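Local coordinates for protein putative metallopeptidase (Corynebacterium diphtheriae, PDB 3QOC) that is the N-terminal, creatinase/prolidase-like domain of a putative metallopeptidase, whose whole chain probably acts as a metal-dependent aminopeptidase, at residues A[58-67]-A[74-85]; A[23-31]-A[123-131]. All coordinates share one frame; numbering follows the deposited sequence.

Contact 1: A[58-67]-A[74-85]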
loop_
_atom_site.group_PDB
_atom_site.type_symbol
_atom_site.label_atom_id
_atom_site.label_comp_id
_atom_site.label_asym_id
_atom_site.label_seq_id
_atom_site.Cartn_x
_atom_site.Cartn_y
_atom_site.Cartn_z
ATOM N N ALA A 58 0.935 -0.728 8.370
ATOM C CA ALA A 58 0.752 -0.082 7.072
ATOM C C ALA A 58 1.752 1.044 6.877
ATOM O O ALA A 58 2.245 1.563 7.812
ATOM C CB ALA A 58 -0.682 0.425 6.853
ATOM N N ARG A 59 2.037 1.395 5.633
ATOM C CA ARG A 59 2.893 2.536 5.333
ATOM C C ARG A 59 2.395 3.154 4.034
ATOM O O ARG A 59 1.961 2.456 3.140
ATOM C CB ARG A 59 4.321 2.040 5.171
ATOM C CG ARG A 59 5.338 3.154 5.299
ATOM C CD ARG A 59 6.760 2.582 5.213
ATOM N NE ARG A 59 7.781 3.591 5.449
ATOM C CZ ARG A 59 9.040 3.508 5.032
ATOM N NH1 ARG A 59 9.437 2.456 4.319
ATOM N NH2 ARG A 59 9.914 4.462 5.354
ATOM N N ILE A 60 2.433 4.468 3.950
ATOM C CA ILE A 60 1.840 5.175 2.872
ATOM C C ILE A 60 2.884 6.113 2.277
ATOM O O ILE A 60 3.822 6.558 2.943
ATOM C CB ILE A 60 0.583 5.898 3.320
ATOM C CG1 ILE A 60 -0.201 6.332 2.091
ATOM C CG2 ILE A 60 0.915 7.097 4.244
ATOM C CD1 ILE A 60 -1.688 6.821 2.464
ATOM N N SER A 61 2.820 6.316 0.975
ATOM C CA SER A 61 3.829 7.179 0.381
ATOM C C SER A 61 3.207 8.211 -0.552
ATOM O O SER A 61 2.253 7.930 -1.211
ATOM C CB SER A 61 4.805 6.302 -0.412
ATOM O OG SER A 61 5.718 7.137 -1.083
ATOM N N THR A 62 3.810 9.391 -0.637
ATOM C CA THR A 62 3.307 10.416 -1.543
ATOM C C THR A 62 4.456 11.404 -1.844
ATOM O O THR A 62 5.539 11.304 -1.225
ATOM C CB THR A 62 2.097 11.119 -0.989
ATOM O OG1 THR A 62 1.496 11.891 -2.039
ATOM C CG2 THR A 62 2.470 12.065 0.155
ATOM N N ASP A 63 4.250 12.289 -2.819
ATOM C CA ASP A 63 5.260 13.298 -3.166
ATOM C C ASP A 63 5.241 14.506 -2.237
ATOM O O ASP A 63 4.390 14.645 -1.341
ATOM C CB ASP A 63 5.098 13.724 -4.643
ATOM C CG ASP A 63 3.774 14.341 -4.906
ATOM O OD1 ASP A 63 3.609 15.507 -4.485
ATOM O OD2 ASP A 63 2.872 13.655 -5.478
ATOM N N GLY A 64 6.180 15.419 -2.451
ATOM C CA GLY A 64 6.378 16.545 -1.532
ATOM C C GLY A 64 5.225 17.513 -1.498
ATOM O O GLY A 64 4.990 18.180 -0.492
ATOM N N ARG A 65 4.453 17.574 -2.572
ATOM C CA ARG A 65 3.278 18.467 -2.580
ATOM C C ARG A 65 2.234 18.056 -1.540
ATOM O O ARG A 65 1.481 18.896 -1.025
ATOM C CB ARG A 65 2.736 18.591 -4.014
ATOM C CG ARG A 65 1.314 18.465 -4.202
ATOM C CD ARG A 65 1.067 18.174 -5.721
ATOM N NE ARG A 65 1.444 16.804 -6.110
ATOM C CZ ARG A 65 0.821 16.105 -7.059
ATOM N NH1 ARG A 65 -0.188 16.629 -7.788
ATOM N NH2 ARG A 65 1.214 14.854 -7.287
ATOM N N TYR A 66 2.238 16.784 -1.144
ATOM C CA TYR A 66 1.154 16.275 -0.326
ATOM C C TYR A 66 1.578 15.874 1.109
ATOM O O TYR A 66 0.781 15.287 1.829
ATOM C CB TYR A 66 0.521 15.132 -1.010
ATOM C CG TYR A 66 -0.350 15.371 -2.221
ATOM C CD1 TYR A 66 -1.408 16.187 -2.179
ATOM C CD2 TYR A 66 -0.122 14.685 -3.386
ATOM C CE1 TYR A 66 -2.244 16.331 -3.275
ATOM C CE2 TYR A 66 -0.944 14.806 -4.454
ATOM C CZ TYR A 66 -1.997 15.649 -4.407
ATOM O OH TYR A 66 -2.896 15.756 -5.473
ATOM N N ILE A 67 2.806 16.181 1.523
ATOM C CA ILE A 67 3.280 15.780 2.870
ATOM C C ILE A 67 2.472 16.368 4.000
ATOM O O ILE A 67 2.098 15.661 4.940
ATOM C CB ILE A 67 4.755 16.119 3.055
ATOM C CG1 ILE A 67 5.576 15.287 2.072
ATOM C CG2 ILE A 67 5.336 15.769 4.507
ATOM C CD1 ILE A 67 5.347 13.841 2.198
ATOM N N VAL A 74 -4.311 11.442 6.994
ATOM C CA VAL A 74 -4.020 10.090 7.348
ATOM C C VAL A 74 -3.074 10.100 8.567
ATOM O O VAL A 74 -1.917 9.793 8.427
ATOM C CB VAL A 74 -3.369 9.325 6.198
ATOM C CG1 VAL A 74 -3.273 7.845 6.573
ATOM C CG2 VAL A 74 -4.146 9.539 4.825
ATOM N N PRO A 75 -3.602 10.429 9.772
ATOM C CA PRO A 75 -2.689 10.646 10.888
ATOM C C PRO A 75 -2.236 9.339 11.541
ATOM O O PRO A 75 -1.298 9.388 12.312
ATOM C CB PRO A 75 -3.474 11.579 11.847
ATOM C CG PRO A 75 -4.985 11.274 11.529
ATOM C CD PRO A 75 -4.953 10.919 10.028
ATOM N N ASP A 76 -2.792 8.203 11.104
ATOM C CA ASP A 76 -2.555 6.882 11.667
ATOM C C ASP A 76 -1.633 5.955 10.832
ATOM O O ASP A 76 -1.372 4.783 11.242
ATOM C CB ASP A 76 -3.919 6.175 11.997
ATOM C CG ASP A 76 -4.884 6.134 10.788
ATOM O OD1 ASP A 76 -4.593 6.842 9.773
ATOM O OD2 ASP A 76 -5.945 5.403 10.841
ATOM N N ILE A 77 -1.045 6.453 9.720
ATOM C CA ILE A 77 -0.084 5.640 8.984
ATOM C C ILE A 77 1.162 6.471 8.745
ATOM O O ILE A 77 1.079 7.617 8.336
ATOM C CB ILE A 77 -0.686 5.133 7.638
ATOM C CG1 ILE A 77 -2.077 4.564 7.819
ATOM C CG2 ILE A 77 0.273 4.108 6.880
ATOM C CD1 ILE A 77 -2.736 4.025 6.481
ATOM N N GLU A 78 2.334 5.911 9.052
ATOM C CA GLU A 78 3.646 6.548 8.800
ATOM C C GLU A 78 3.821 6.731 7.291
ATOM O O GLU A 78 3.430 5.870 6.484
ATOM C CB GLU A 78 4.749 5.628 9.382
ATOM C CG GLU A 78 6.163 5.996 9.094
ATOM C CD GLU A 78 7.121 4.868 9.547
ATOM O OE1 GLU A 78 7.799 5.070 10.587
ATOM O OE2 GLU A 78 7.127 3.772 8.895
ATOM N N SER A 79 4.338 7.888 6.915
ATOM C CA SER A 79 4.426 8.319 5.541
ATOM C C SER A 79 5.878 8.367 5.126
ATOM O O SER A 79 6.766 8.533 5.944
ATOM C CB SER A 79 3.789 9.719 5.347
ATOM O OG SER A 79 4.535 10.784 5.974
ATOM N N LEU A 80 6.086 8.182 3.832
ATOM C CA LEU A 80 7.418 8.242 3.209
ATOM C C LEU A 80 7.248 9.167 2.026
ATOM O O LEU A 80 6.412 8.921 1.145
ATOM C CB LEU A 80 7.796 6.888 2.621
ATOM C CG LEU A 80 9.022 6.803 1.712
ATOM C CD1 LEU A 80 10.285 7.150 2.520
ATOM C CD2 LEU A 80 9.218 5.374 1.213
HETATM N N MSE A 81 8.088 10.186 1.957
HETATM C CA MSE A 81 8.064 11.074 0.797
HETATM C C MSE A 81 8.856 10.466 -0.354
HETATM O O MSE A 81 9.998 10.110 -0.170
HETATM C CB MSE A 81 8.745 12.418 1.147
HETATM C CG MSE A 81 8.602 13.411 0.015
HETATM SE SE MSE A 81 9.347 15.251 0.572
HETATM C CE MSE A 81 11.239 14.853 0.157
ATOM N N ALA A 82 8.286 10.477 -1.542
ATOM C CA ALA A 82 8.983 9.995 -2.741
ATOM C C ALA A 82 8.302 10.594 -4.000
ATOM O O ALA A 82 7.069 10.600 -4.040
ATOM C CB ALA A 82 8.847 8.435 -2.814
ATOM N N ARG A 83 9.073 11.034 -4.996
ATOM C CA ARG A 83 8.517 11.373 -6.320
ATOM C C ARG A 83 7.775 10.131 -6.893
ATOM O O ARG A 83 6.564 10.224 -7.248
ATOM C CB ARG A 83 9.597 11.874 -7.280
ATOM C CG ARG A 83 9.945 13.376 -7.103
ATOM C CD ARG A 83 11.310 13.809 -7.661
ATOM N NE ARG A 83 11.824 14.994 -6.957
ATOM C CZ ARG A 83 12.822 15.780 -7.399
ATOM N NH1 ARG A 83 13.416 15.533 -8.570
ATOM N NH2 ARG A 83 13.208 16.844 -6.689
ATOM N N ASN A 84 8.445 8.971 -6.856
ATOM C CA ASN A 84 7.918 7.692 -7.364
ATOM C C ASN A 84 7.522 6.708 -6.258
ATOM O O ASN A 84 8.319 5.937 -5.735
ATOM C CB ASN A 84 8.889 7.083 -8.349
ATOM C CG ASN A 84 9.241 8.055 -9.463
ATOM O OD1 ASN A 84 8.344 8.502 -10.220
ATOM N ND2 ASN A 84 10.528 8.449 -9.538
ATOM N N CYS A 85 6.260 6.805 -5.895
ATOM C CA CYS A 85 5.752 6.337 -4.596
ATOM C C CYS A 85 5.864 4.836 -4.400
ATOM O O CYS A 85 6.371 4.374 -3.385
ATOM C CB CYS A 85 4.231 6.705 -4.520
ATOM S SG CYS A 85 4.073 8.452 -4.289
HETATM O O HOH W 1 2.344 3.272 10.097
HETATM O O HOH W 2 8.612 6.899 6.738
HETATM O O HOH W 3 3.511 13.663 6.165
#
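I60 and T62 carry the backbone pairing with strand 78-81: the N-H of I60 gives to E78 O at 3.1 Å, its carbonyl takes the N-H of L80, and T62 repeats the pattern with L80 O and the N-H of A82. L80 O has two donors. T62 N reaches it at 3.2 Å, while S61 OG, swung anti to its own backbone N (chi1 175°), comes from the opposite face of the carbonyl plane at 2.9 Å. At the start of the pair a water bridges A58 O to E78 N, and a second joins R59 NH2 to S79 O. E78 OE2, 3.5 Å from R59 NE, stands off the guanidinium plane where no N-H points at it, so the attraction is one of charge alone; R59 NH1 makes a salt bridge with D92, just beyond helix 85-91. Past the strand, D63 OD1 accepts from R65 N in an Asx turn, and R65 grips both carboxylate oxygens side-on; N47 ND2 also gives to D63 OD2. I77 CG2 packs on A58 CB at 3.8 Å. With helix 67-73 as the connection, this is a parallel beta-alpha-beta crossover at one edge of the mixed sheet.

Contact 2: A[23-31]-A[123-131]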
loop_
_atom_site.group_PDB
_atom_site.type_symbol
_atom_site.label_atom_id
_atom_site.label_comp_id
_atom_site.label_asym_id
_atom_site.label_seq_id
_atom_site.Cartn_x
_atom_site.Cartn_y
_atom_site.Cartn_z
ATOM N N ALA A 23 -5.509 -16.039 2.618
ATOM C CA ALA A 23 -6.184 -16.696 1.484
ATOM C C ALA A 23 -5.601 -16.381 0.076
ATOM O O ALA A 23 -5.622 -17.230 -0.816
ATOM C CB ALA A 23 -7.694 -16.389 1.507
ATOM N N LYS A 24 -5.116 -15.166 -0.136
ATOM C CA LYS A 24 -4.515 -14.818 -1.429
ATOM C C LYS A 24 -3.040 -15.286 -1.421
ATOM O O LYS A 24 -2.321 -15.099 -2.414
ATOM C CB LYS A 24 -4.632 -13.309 -1.714
ATOM C CG LYS A 24 -6.032 -12.814 -2.217
ATOM C CD LYS A 24 -6.289 -11.295 -1.844
ATOM C CE LYS A 24 -7.755 -10.824 -2.170
ATOM N NZ LYS A 24 -7.933 -9.687 -3.195
ATOM N N ARG A 25 -2.615 -15.914 -0.310
ATOM C CA ARG A 25 -1.266 -16.373 -0.103
ATOM C C ARG A 25 -0.207 -15.274 -0.281
ATOM O O ARG A 25 0.714 -15.468 -1.072
ATOM C CB ARG A 25 -0.987 -17.550 -1.055
ATOM N N ILE A 26 -0.344 -14.148 0.436
ATOM C CA ILE A 26 0.624 -13.047 0.431
ATOM C C ILE A 26 0.824 -12.504 1.849
ATOM O O ILE A 26 -0.012 -12.710 2.701
ATOM C CB ILE A 26 0.172 -11.882 -0.491
ATOM C CG1 ILE A 26 -1.301 -11.542 -0.274
ATOM C CG2 ILE A 26 0.363 -12.257 -1.992
ATOM C CD1 ILE A 26 -1.822 -10.312 -1.194
ATOM N N ASP A 27 1.930 -11.796 2.069
ATOM C CA ASP A 27 2.284 -11.188 3.331
ATOM C C ASP A 27 1.927 -9.715 3.440
ATOM O O ASP A 27 1.969 -9.158 4.509
ATOM C CB ASP A 27 3.788 -11.283 3.505
ATOM C CG ASP A 27 4.273 -12.736 3.612
ATOM O OD1 ASP A 27 3.726 -13.455 4.462
ATOM O OD2 ASP A 27 5.159 -13.180 2.850
ATOM N N ALA A 28 1.693 -9.078 2.314
ATOM C CA ALA A 28 1.415 -7.674 2.237
ATOM C C ALA A 28 0.796 -7.369 0.883
ATOM O O ALA A 28 0.996 -8.108 -0.103
ATOM C CB ALA A 28 2.645 -6.924 2.376
HETATM N N MSE A 29 0.053 -6.283 0.857
HETATM C CA MSE A 29 -0.572 -5.838 -0.328
HETATM C C MSE A 29 -0.102 -4.415 -0.609
HETATM O O MSE A 29 -0.123 -3.523 0.252
HETATM C CB MSE A 29 -2.075 -5.919 -0.148
HETATM C CG MSE A 29 -2.862 -5.497 -1.332
HETATM SE SE MSE A 29 -2.793 -6.916 -2.818
HETATM C CE MSE A 29 -4.863 -7.142 -3.063
ATOM N N LEU A 30 0.340 -4.206 -1.840
ATOM C CA LEU A 30 0.714 -2.903 -2.345
ATOM C C LEU A 30 -0.453 -2.357 -3.173
ATOM O O LEU A 30 -0.811 -2.898 -4.214
ATOM C CB LEU A 30 1.918 -3.051 -3.249
ATOM C CG LEU A 30 2.379 -1.785 -4.022
ATOM C CD1 LEU A 30 2.708 -0.667 -3.057
ATOM C CD2 LEU A 30 3.592 -2.063 -4.834
ATOM N N VAL A 31 -1.067 -1.296 -2.705
ATOM C CA VAL A 31 -2.208 -0.711 -3.373
ATOM C C VAL A 31 -1.753 0.512 -4.150
ATOM O O VAL A 31 -1.133 1.409 -3.585
ATOM C CB VAL A 31 -3.196 -0.267 -2.288
ATOM C CG1 VAL A 31 -4.508 0.272 -2.943
ATOM C CG2 VAL A 31 -3.481 -1.461 -1.341
ATOM N N GLU A 123 9.104 -11.249 -3.314
ATOM C CA GLU A 123 8.439 -11.668 -4.519
ATOM C C GLU A 123 7.131 -10.875 -4.736
ATOM O O GLU A 123 6.321 -10.784 -3.817
ATOM C CB GLU A 123 8.166 -13.156 -4.375
ATOM C CG GLU A 123 7.537 -13.821 -5.595
ATOM C CD GLU A 123 7.398 -15.362 -5.511
ATOM O OE1 GLU A 123 7.564 -15.991 -4.401
ATOM O OE2 GLU A 123 7.149 -15.923 -6.607
ATOM N N LEU A 124 6.944 -10.299 -5.934
ATOM C CA LEU A 124 5.692 -9.645 -6.337
ATOM C C LEU A 124 4.723 -10.631 -6.892
ATOM O O LEU A 124 5.087 -11.391 -7.767
ATOM C CB LEU A 124 5.949 -8.580 -7.398
ATOM C CG LEU A 124 6.448 -7.232 -6.820
ATOM C CD1 LEU A 124 7.363 -7.309 -5.652
ATOM C CD2 LEU A 124 7.162 -6.426 -7.916
ATOM N N ILE A 125 3.484 -10.619 -6.399
ATOM C CA ILE A 125 2.456 -11.559 -6.768
ATOM C C ILE A 125 1.230 -10.859 -7.396
ATOM O O ILE A 125 0.578 -10.037 -6.730
ATOM C CB ILE A 125 1.903 -12.265 -5.487
ATOM C CG1 ILE A 125 3.036 -12.919 -4.644
ATOM C CG2 ILE A 125 0.850 -13.272 -5.853
ATOM C CD1 ILE A 125 3.842 -13.927 -5.441
ATOM N N PRO A 126 0.861 -11.230 -8.629
ATOM C CA PRO A 126 -0.321 -10.628 -9.256
ATOM C C PRO A 126 -1.604 -11.023 -8.576
ATOM O O PRO A 126 -1.934 -12.193 -8.523
ATOM C CB PRO A 126 -0.296 -11.177 -10.706
ATOM C CG PRO A 126 0.581 -12.445 -10.630
ATOM C CD PRO A 126 1.600 -12.142 -9.548
ATOM N N VAL A 127 -2.341 -10.058 -8.064
ATOM C CA VAL A 127 -3.611 -10.333 -7.427
ATOM C C VAL A 127 -4.648 -9.620 -8.249
ATOM O O VAL A 127 -4.486 -8.437 -8.530
ATOM C CB VAL A 127 -3.605 -9.773 -5.999
ATOM C CG1 VAL A 127 -4.943 -9.958 -5.326
ATOM C CG2 VAL A 127 -2.458 -10.394 -5.197
ATOM N N THR A 128 -5.686 -10.346 -8.679
ATOM C CA THR A 128 -6.808 -9.768 -9.439
ATOM C C THR A 128 -7.994 -9.331 -8.525
ATOM O O THR A 128 -8.115 -9.771 -7.396
ATOM C CB THR A 128 -7.333 -10.769 -10.502
ATOM O OG1 THR A 128 -7.910 -11.895 -9.847
ATOM C CG2 THR A 128 -6.210 -11.266 -11.425
ATOM N N GLY A 129 -8.880 -8.486 -9.057
ATOM C CA GLY A 129 -10.017 -7.948 -8.319
ATOM C C GLY A 129 -9.802 -6.505 -7.802
ATOM O O GLY A 129 -8.685 -5.978 -7.803
ATOM N N ALA A 130 -10.885 -5.875 -7.343
ATOM C CA ALA A 130 -10.839 -4.570 -6.683
ATOM C C ALA A 130 -10.602 -4.775 -5.155
ATOM O O ALA A 130 -11.551 -4.811 -4.390
ATOM C CB ALA A 130 -12.195 -3.785 -6.970
ATOM N N ILE A 131 -9.336 -4.964 -4.754
ATOM C CA ILE A 131 -8.941 -5.352 -3.381
ATOM C C ILE A 131 -10.047 -6.143 -2.605
ATOM O O ILE A 131 -10.922 -5.554 -1.916
ATOM C CB ILE A 131 -8.465 -4.103 -2.577
ATOM C CG1 ILE A 131 -9.439 -2.947 -2.798
ATOM C CG2 ILE A 131 -7.017 -3.644 -2.991
ATOM C CD1 ILE A 131 -9.423 -1.842 -1.708
#
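M29, a selenomethionine, meets V127 tip to tip, its CE 3.6 Å from V127 CG1. The chain leaves the backbone with CG anti to N (chi1 -179°) and then bends at chi2 (74°), which turns the end of the side chain to V127; the same methyl also lies 4.1 Å from I131 CG2. The other branch of V127 is used as well, since I26 CD1 approaches CG2 at 4.1 Å. I26 then sends its own CG2 past I125, 3.8 Å from I125 CB, the two side chains running in opposite directions. K24 crosses V127 at about a right angle: its aliphatic CD packs on CG1 at 4.0 Å, and NZ stops 3.7 Å from that same methyl. V31 CG2 makes a looser contact with I131 CG2 at 4.5 Å.

Every one of these contacts is apolar or van der Waals, and the polar bonds that position them lie in the next shell. R25, with positive phi, closes the helix before the strand in a Schellman motif, turning the chain between K24 and I26. R98 of strand 97-102 donates from NE to R25 O and from its backbone N to D27 OD2, while A28 and L30 pair with G100. On the other segment, G129 N is held by D104 OD2. Strand 97-102 lies between strands 28-31 and 122-127, and the contact is side-chain packing over that middle strand, on one face of the mixed sheet of the creatinase/prolidase-like N-terminal domain.

How the contacts relate
Contacts 1 and 2 belong to the same six-stranded sheet but sit on either side of the middle of the chain, about 20 Å apart between centres and about 6 Å at their nearest atoms. Both are partly buried, mixing buried residues with exposed ones, and each includes an outermost strand, 78-81 or 122-127. In contact 1 that strand pairs directly with its neighbour, so backbone hydrogen bonds carry it, with bridging waters and apolar packing beside them. Contact 2 spans an intervening strand and relies on apolar side chains, burying 364 Å² against 840 Å². Along the chain, the local crossover of contact 1 falls wholly within the residues between the two segments of contact 2.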